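Local coordinates for protein putative alpha-L-fucosidase (Bacteroides thetaiotaomicron VPI-5482, PDB 3GZA) that probably hydrolyses terminal alpha-L-fucose from glycoconjugates, at residues 231-236 with 308-313; 349-354 with 435-440. One frame throughout, in Å; residues are numbered along the deposited sequence.

Contact 1: 231-236 with 308-313; sequences CWSTFP and GRNATL
Asn310 reaches Cys231 through its amide end: ND2 donates to Cys231 O at 3.2 Å, with an N-H...O angle of 171° and the acceptor nearly in the amide plane. This is the one direct hydrogen bond between 231-236 and 308-313. The other ND2 proton serves the carboxylate of Glu381, and OD1 accepts from His407 N, so the buried amide has partners at both ends that fix which way it is flipped. The Cys231 side chain packs on the carbonyl of the residue before Asn310: its CB sits 3.2 Å from Arg309 O, and SG, anti to the backbone N (chi1 -175°), lies 3.7 Å from the same Arg309 O.

Both segments belong to the TIM barrel. Segment 308-313 runs into barrel strand 312-317 from its N-terminal end, the end opposite to that where TIM-barrel hydrolases carry their active sites. Strand 234-235 runs antiparallel to the neighbouring barrel strand 264-273. Glu381 and His407 come from the C-terminal beta domain, which places the contact where that domain meets the barrel.

Ser233 approaches indirectly. Its OG stands 3.6 Å from Asn310 ND2, shares Glu381 with it, and takes a proton from a water at 2.9 Å; the same water donates to Asn310 O at 2.8 Å. A second water lies 3.0 Å from Cys231 O, to which it can donate, and has a longer, weak approach to Arg309 O; it has more acceptors in reach than protons, so the two bonds need not be made at once. An alanine in place of Asn310 would probably leave His407 N without its acceptor and deprive both Cys231 O and the Glu381 carboxylate of a donor.

Contact 2: 349-354 with 435-440; sequences ARISGQ and INFSAY
Arg350 lays its guanidinium over the side-chain amide of Asn436 in the C-terminal beta-sandwich, a fold consistent with the F5/8 type C family to which this region is assigned. Strands 349-353 and 436-440 are antiparallel neighbours in one of its two sheets, with 349-353 at the sheet's edge.

The two side chains cross at about a right angle, yet their flat ends are stacked, the planes only 10° apart. Asn436 CG lies 3.3 Å from the guanidinium plane, displaced toward the rim. Because the groups lie face to face, Arg350 NH1 and Asn436 ND2 come within 3.3 Å of each other without bonding, both being donors. ND2 has its acceptor in Gln374 OE1 on the next strand. Arg350 CG is anti to the backbone N (chi1 173°), and from there the chain runs extended to NE, carrying CD to 3.3 Å from Asn436 OD1. At the far end NH2 gives a weak bond to Ile435 O, 3.0 Å long but bent to 123° at the hydrogen. Ile435 and Asn436 together face Gln374 as a classic beta bulge.

Ile351 and Phe437 occupy the sheet's other face and cross obliquely, Ile351 CG2 touching Phe437 CD2 at 3.9 Å. Both also meet Leu360 of the opposing sheet, where Phe437 continues onto Leu421 and Leu423, so this face forms part of the sandwich interior.

Ile351 and Phe437 are also an antiparallel hydrogen-bonded pair: Phe437 N donates to Ile351 O at 2.8 Å, and Ile351 N returns a bond of 2.9 Å to Phe437 O. That Phe437 O additionally receives a CA-H...O contact from Arg350 CA at 3.3 Å.

How the contacts relate
Contact 1 closes before contact 2 opens along the chain, and helix 327-344 lies between them in sequence. Their centres are 20 Å apart and their nearest atoms about 11 Å, so they do not touch. The centre of contact 1 lies about 12 Å from the centre of the chain, that of contact 2 about 26 Å, on the same side. Strand 409-418 relates them: it forms the edge of the sheet opposite 349-353, and its Ile410 bonds to the backbone of Gly308 while Arg409 NH1 bonds to Gly308 O. Neither contact includes a ligand of the sodium ion, which is bound by His31, Asp34 and Ile36 in the segment following barrel strand 22-26.

Contact 1: 231-236 with 308-313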
loop_
_atom_site.group_PDB
_atom_site.type_symbol
_atom_site.label_atom_id
_atom_site.label_comp_id
_atom_site.label_asym_id
_atom_site.label_seq_id
_atom_site.Cartn_x
_atom_site.Cartn_y
_atom_site.Cartn_z
ATOM N N CYS A 231 36.589 2.719 26.035
ATOM C CA CYS A 231 35.642 2.185 25.056
ATOM C C CYS A 231 36.349 1.125 24.203
ATOM O O CYS A 231 37.232 1.439 23.428
ATOM C CB CYS A 231 35.050 3.259 24.148
ATOM S SG CYS A 231 33.794 2.614 23.061
ATOM N N TRP A 232 35.967 -0.138 24.416
ATOM C CA TRP A 232 36.551 -1.292 23.737
ATOM C C TRP A 232 35.638 -1.748 22.633
ATOM O O TRP A 232 34.442 -1.572 22.697
ATOM C CB TRP A 232 36.700 -2.458 24.743
ATOM C CG TRP A 232 37.350 -2.065 26.020
ATOM C CD1 TRP A 232 36.711 -1.793 27.220
ATOM C CD2 TRP A 232 38.737 -1.943 26.278
ATOM N NE1 TRP A 232 37.625 -1.476 28.167
ATOM C CE2 TRP A 232 38.882 -1.549 27.633
ATOM C CE3 TRP A 232 39.878 -2.120 25.505
ATOM C CZ2 TRP A 232 40.119 -1.336 28.220
ATOM C CZ3 TRP A 232 41.120 -1.871 26.083
ATOM C CH2 TRP A 232 41.235 -1.514 27.433
ATOM N N SER A 233 36.201 -2.403 21.634
ATOM C CA SER A 233 35.427 -2.934 20.518
ATOM C C SER A 233 34.865 -4.305 20.773
ATOM O O SER A 233 33.927 -4.716 20.101
ATOM C CB SER A 233 36.288 -3.086 19.257
ATOM O OG SER A 233 36.698 -1.817 18.784
ATOM N N THR A 234 35.453 -5.002 21.733
ATOM C CA THR A 234 35.091 -6.348 22.097
ATOM C C THR A 234 33.821 -6.376 22.950
ATOM O O THR A 234 33.477 -5.394 23.633
ATOM C CB THR A 234 36.263 -7.050 22.709
ATOM O OG1 THR A 234 36.869 -6.244 23.735
ATOM C CG2 THR A 234 37.292 -7.373 21.624
ATOM N N PHE A 235 33.124 -7.520 22.879
ATOM C CA PHE A 235 31.771 -7.615 23.396
ATOM C C PHE A 235 31.496 -9.062 23.796
ATOM O O PHE A 235 32.051 -9.969 23.199
ATOM C CB PHE A 235 30.821 -7.056 22.286
ATOM C CG PHE A 235 29.607 -6.354 22.822
ATOM C CD1 PHE A 235 29.758 -5.134 23.488
ATOM C CD2 PHE A 235 28.324 -6.910 22.719
ATOM C CE1 PHE A 235 28.671 -4.498 23.989
ATOM C CE2 PHE A 235 27.226 -6.251 23.239
ATOM C CZ PHE A 235 27.399 -5.065 23.884
ATOM N N PRO A 236 30.665 -9.272 24.820
ATOM C CA PRO A 236 30.443 -10.627 25.307
ATOM C C PRO A 236 29.626 -11.558 24.412
ATOM O O PRO A 236 29.729 -12.792 24.553
ATOM C CB PRO A 236 29.744 -10.395 26.649
ATOM C CG PRO A 236 29.095 -9.099 26.519
ATOM C CD PRO A 236 29.983 -8.263 25.663
ATOM N N GLY A 308 37.686 10.130 19.007
ATOM C CA GLY A 308 38.815 10.086 19.952
ATOM C C GLY A 308 38.721 9.118 21.110
ATOM O O GLY A 308 39.616 9.052 21.955
ATOM N N ARG A 309 37.613 8.387 21.137
ATOM C CA ARG A 309 37.310 7.332 22.101
ATOM C C ARG A 309 36.975 6.010 21.358
ATOM O O ARG A 309 36.226 5.184 21.852
ATOM C CB ARG A 309 36.155 7.735 23.043
ATOM C CG ARG A 309 36.518 8.756 24.026
ATOM C CD ARG A 309 35.373 9.100 24.960
ATOM N NE ARG A 309 35.787 10.122 25.911
ATOM C CZ ARG A 309 34.967 10.655 26.814
ATOM N NH1 ARG A 309 33.717 10.271 26.907
ATOM N NH2 ARG A 309 35.400 11.600 27.615
ATOM N N ASN A 310 37.572 5.795 20.181
ATOM C CA ASN A 310 37.465 4.512 19.491
ATOM C C ASN A 310 36.053 4.166 19.068
ATOM O O ASN A 310 35.638 3.021 19.122
ATOM C CB ASN A 310 37.984 3.384 20.421
ATOM C CG ASN A 310 38.261 2.088 19.688
ATOM O OD1 ASN A 310 38.572 2.079 18.475
ATOM N ND2 ASN A 310 38.233 0.965 20.451
ATOM N N ALA A 311 35.282 5.173 18.655
ATOM C CA ALA A 311 33.967 4.973 18.107
ATOM C C ALA A 311 33.841 5.758 16.779
ATOM O O ALA A 311 34.313 6.864 16.668
ATOM C CB ALA A 311 32.871 5.449 19.125
ATOM N N THR A 312 33.206 5.171 15.779
ATOM C CA THR A 312 32.863 5.853 14.564
ATOM C C THR A 312 31.583 6.641 14.814
ATOM O O THR A 312 30.601 6.129 15.364
ATOM C CB THR A 312 32.786 4.898 13.388
ATOM O OG1 THR A 312 34.148 4.531 13.055
ATOM C CG2 THR A 312 32.074 5.546 12.161
ATOM N N LEU A 313 31.585 7.896 14.387
ATOM C CA LEU A 313 30.524 8.855 14.647
ATOM C C LEU A 313 29.629 9.010 13.431
ATOM O O LEU A 313 30.122 9.248 12.305
ATOM C CB LEU A 313 31.160 10.194 14.977
ATOM C CG LEU A 313 30.268 11.433 15.114
ATOM C CD1 LEU A 313 29.283 11.276 16.314
ATOM C CD2 LEU A 313 31.079 12.761 15.248
HETATM O O HOH W 1 38.756 4.004 23.796
HETATM O O HOH W 2 34.893 0.334 19.422
#

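Contact 2: 349-354 with 435-440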
loop_
_atom_site.group_PDB
_atom_site.type_symbol
_atom_site.label_atom_id
_atom_site.label_comp_id
_atom_site.label_asym_id
_atom_site.label_seq_id
_atom_site.Cartn_x
_atom_site.Cartn_y
_atom_site.Cartn_z
ATOM N N ALA A 349 55.047 16.200 15.391
ATOM C CA ALA A 349 55.867 15.040 15.101
ATOM C C ALA A 349 54.994 13.810 15.202
ATOM O O ALA A 349 53.932 13.857 15.814
ATOM C CB ALA A 349 57.055 14.912 16.090
ATOM N N ARG A 350 55.453 12.727 14.586
ATOM C CA ARG A 350 54.755 11.450 14.595
ATOM C C ARG A 350 55.765 10.308 14.601
ATOM O O ARG A 350 56.895 10.453 14.133
ATOM C CB ARG A 350 53.850 11.346 13.373
ATOM C CG ARG A 350 53.195 9.995 13.190
ATOM C CD ARG A 350 52.015 10.013 12.235
ATOM N NE ARG A 350 51.650 8.650 11.804
ATOM C CZ ARG A 350 50.476 8.288 11.283
ATOM N NH1 ARG A 350 49.474 9.150 11.151
ATOM N NH2 ARG A 350 50.280 7.027 10.916
ATOM N N ILE A 351 55.365 9.180 15.166
ATOM C CA ILE A 351 56.201 7.985 15.217
ATOM C C ILE A 351 55.271 6.775 15.297
ATOM O O ILE A 351 54.096 6.917 15.628
ATOM C CB ILE A 351 57.199 8.038 16.411
ATOM C CG1 ILE A 351 58.341 7.033 16.231
ATOM C CG2 ILE A 351 56.477 7.863 17.739
ATOM C CD1 ILE A 351 59.497 7.222 17.239
ATOM N N SER A 352 55.787 5.610 14.926
ATOM C CA SER A 352 55.042 4.356 14.965
ATOM C C SER A 352 55.993 3.224 15.352
ATOM O O SER A 352 57.223 3.379 15.308
ATOM C CB SER A 352 54.425 4.077 13.593
ATOM O OG SER A 352 55.438 3.996 12.598
ATOM N N GLY A 353 55.438 2.086 15.740
ATOM C CA GLY A 353 56.272 0.937 16.063
ATOM C C GLY A 353 55.523 -0.151 16.787
ATOM O O GLY A 353 54.455 0.107 17.364
ATOM N N GLN A 354 56.082 -1.363 16.734
ATOM C CA GLN A 354 55.541 -2.503 17.449
ATOM C C GLN A 354 56.354 -2.591 18.720
ATOM O O GLN A 354 57.298 -3.377 18.833
ATOM C CB GLN A 354 55.627 -3.763 16.613
ATOM C CG GLN A 354 54.843 -3.629 15.334
ATOM C CD GLN A 354 54.904 -4.865 14.518
ATOM O OE1 GLN A 354 54.236 -5.859 14.819
ATOM N NE2 GLN A 354 55.711 -4.830 13.464
ATOM N N ILE A 435 50.355 2.305 15.089
ATOM C CA ILE A 435 50.538 2.852 13.755
ATOM C C ILE A 435 50.713 4.356 13.800
ATOM O O ILE A 435 51.154 4.946 12.817
ATOM C CB ILE A 435 49.405 2.430 12.783
ATOM C CG1 ILE A 435 48.043 3.018 13.214
ATOM C CG2 ILE A 435 49.338 0.924 12.698
ATOM C CD1 ILE A 435 46.963 2.859 12.181
ATOM N N ASN A 436 50.409 4.982 14.940
ATOM C CA ASN A 436 50.508 6.420 15.062
ATOM C C ASN A 436 50.583 6.848 16.523
ATOM O O ASN A 436 49.726 6.484 17.325
ATOM C CB ASN A 436 49.270 7.039 14.390
ATOM C CG ASN A 436 49.218 8.554 14.472
ATOM O OD1 ASN A 436 50.174 9.205 14.832
ATOM N ND2 ASN A 436 48.065 9.122 14.118
ATOM N N PHE A 437 51.627 7.606 16.839
ATOM C CA PHE A 437 51.767 8.310 18.116
ATOM C C PHE A 437 52.228 9.698 17.653
ATOM O O PHE A 437 53.327 9.854 17.137
ATOM C CB PHE A 437 52.700 7.639 19.121
ATOM C CG PHE A 437 52.990 8.485 20.338
ATOM C CD1 PHE A 437 51.967 9.147 21.013
ATOM C CD2 PHE A 437 54.280 8.601 20.830
ATOM C CE1 PHE A 437 52.231 9.911 22.125
ATOM C CE2 PHE A 437 54.548 9.363 21.960
ATOM C CZ PHE A 437 53.514 10.042 22.595
ATOM N N SER A 438 51.345 10.680 17.788
ATOM C CA SER A 438 51.579 12.036 17.265
ATOM C C SER A 438 51.277 13.121 18.278
ATOM O O SER A 438 50.401 12.961 19.099
ATOM C CB SER A 438 50.692 12.301 16.055
ATOM O OG SER A 438 50.979 11.440 14.975
ATOM N N ALA A 439 51.981 14.236 18.173
ATOM C CA ALA A 439 51.806 15.382 19.076
ATOM C C ALA A 439 51.314 16.593 18.312
ATOM O O ALA A 439 51.708 16.799 17.155
ATOM C CB ALA A 439 53.114 15.719 19.779
ATOM N N TYR A 440 50.484 17.394 18.984
ATOM C CA TYR A 440 49.911 18.605 18.426
ATOM C C TYR A 440 49.878 19.744 19.409
ATOM O O TYR A 440 49.849 19.542 20.609
ATOM C CB TYR A 440 48.445 18.381 17.998
ATOM C CG TYR A 440 48.273 17.219 17.072
ATOM C CD1 TYR A 440 48.140 15.957 17.564
ATOM C CD2 TYR A 440 48.245 17.398 15.694
ATOM C CE1 TYR A 440 48.018 14.892 16.704
ATOM C CE2 TYR A 440 48.111 16.367 14.847
ATOM C CZ TYR A 440 48.019 15.103 15.352
ATOM O OH TYR A 440 47.898 14.026 14.512
#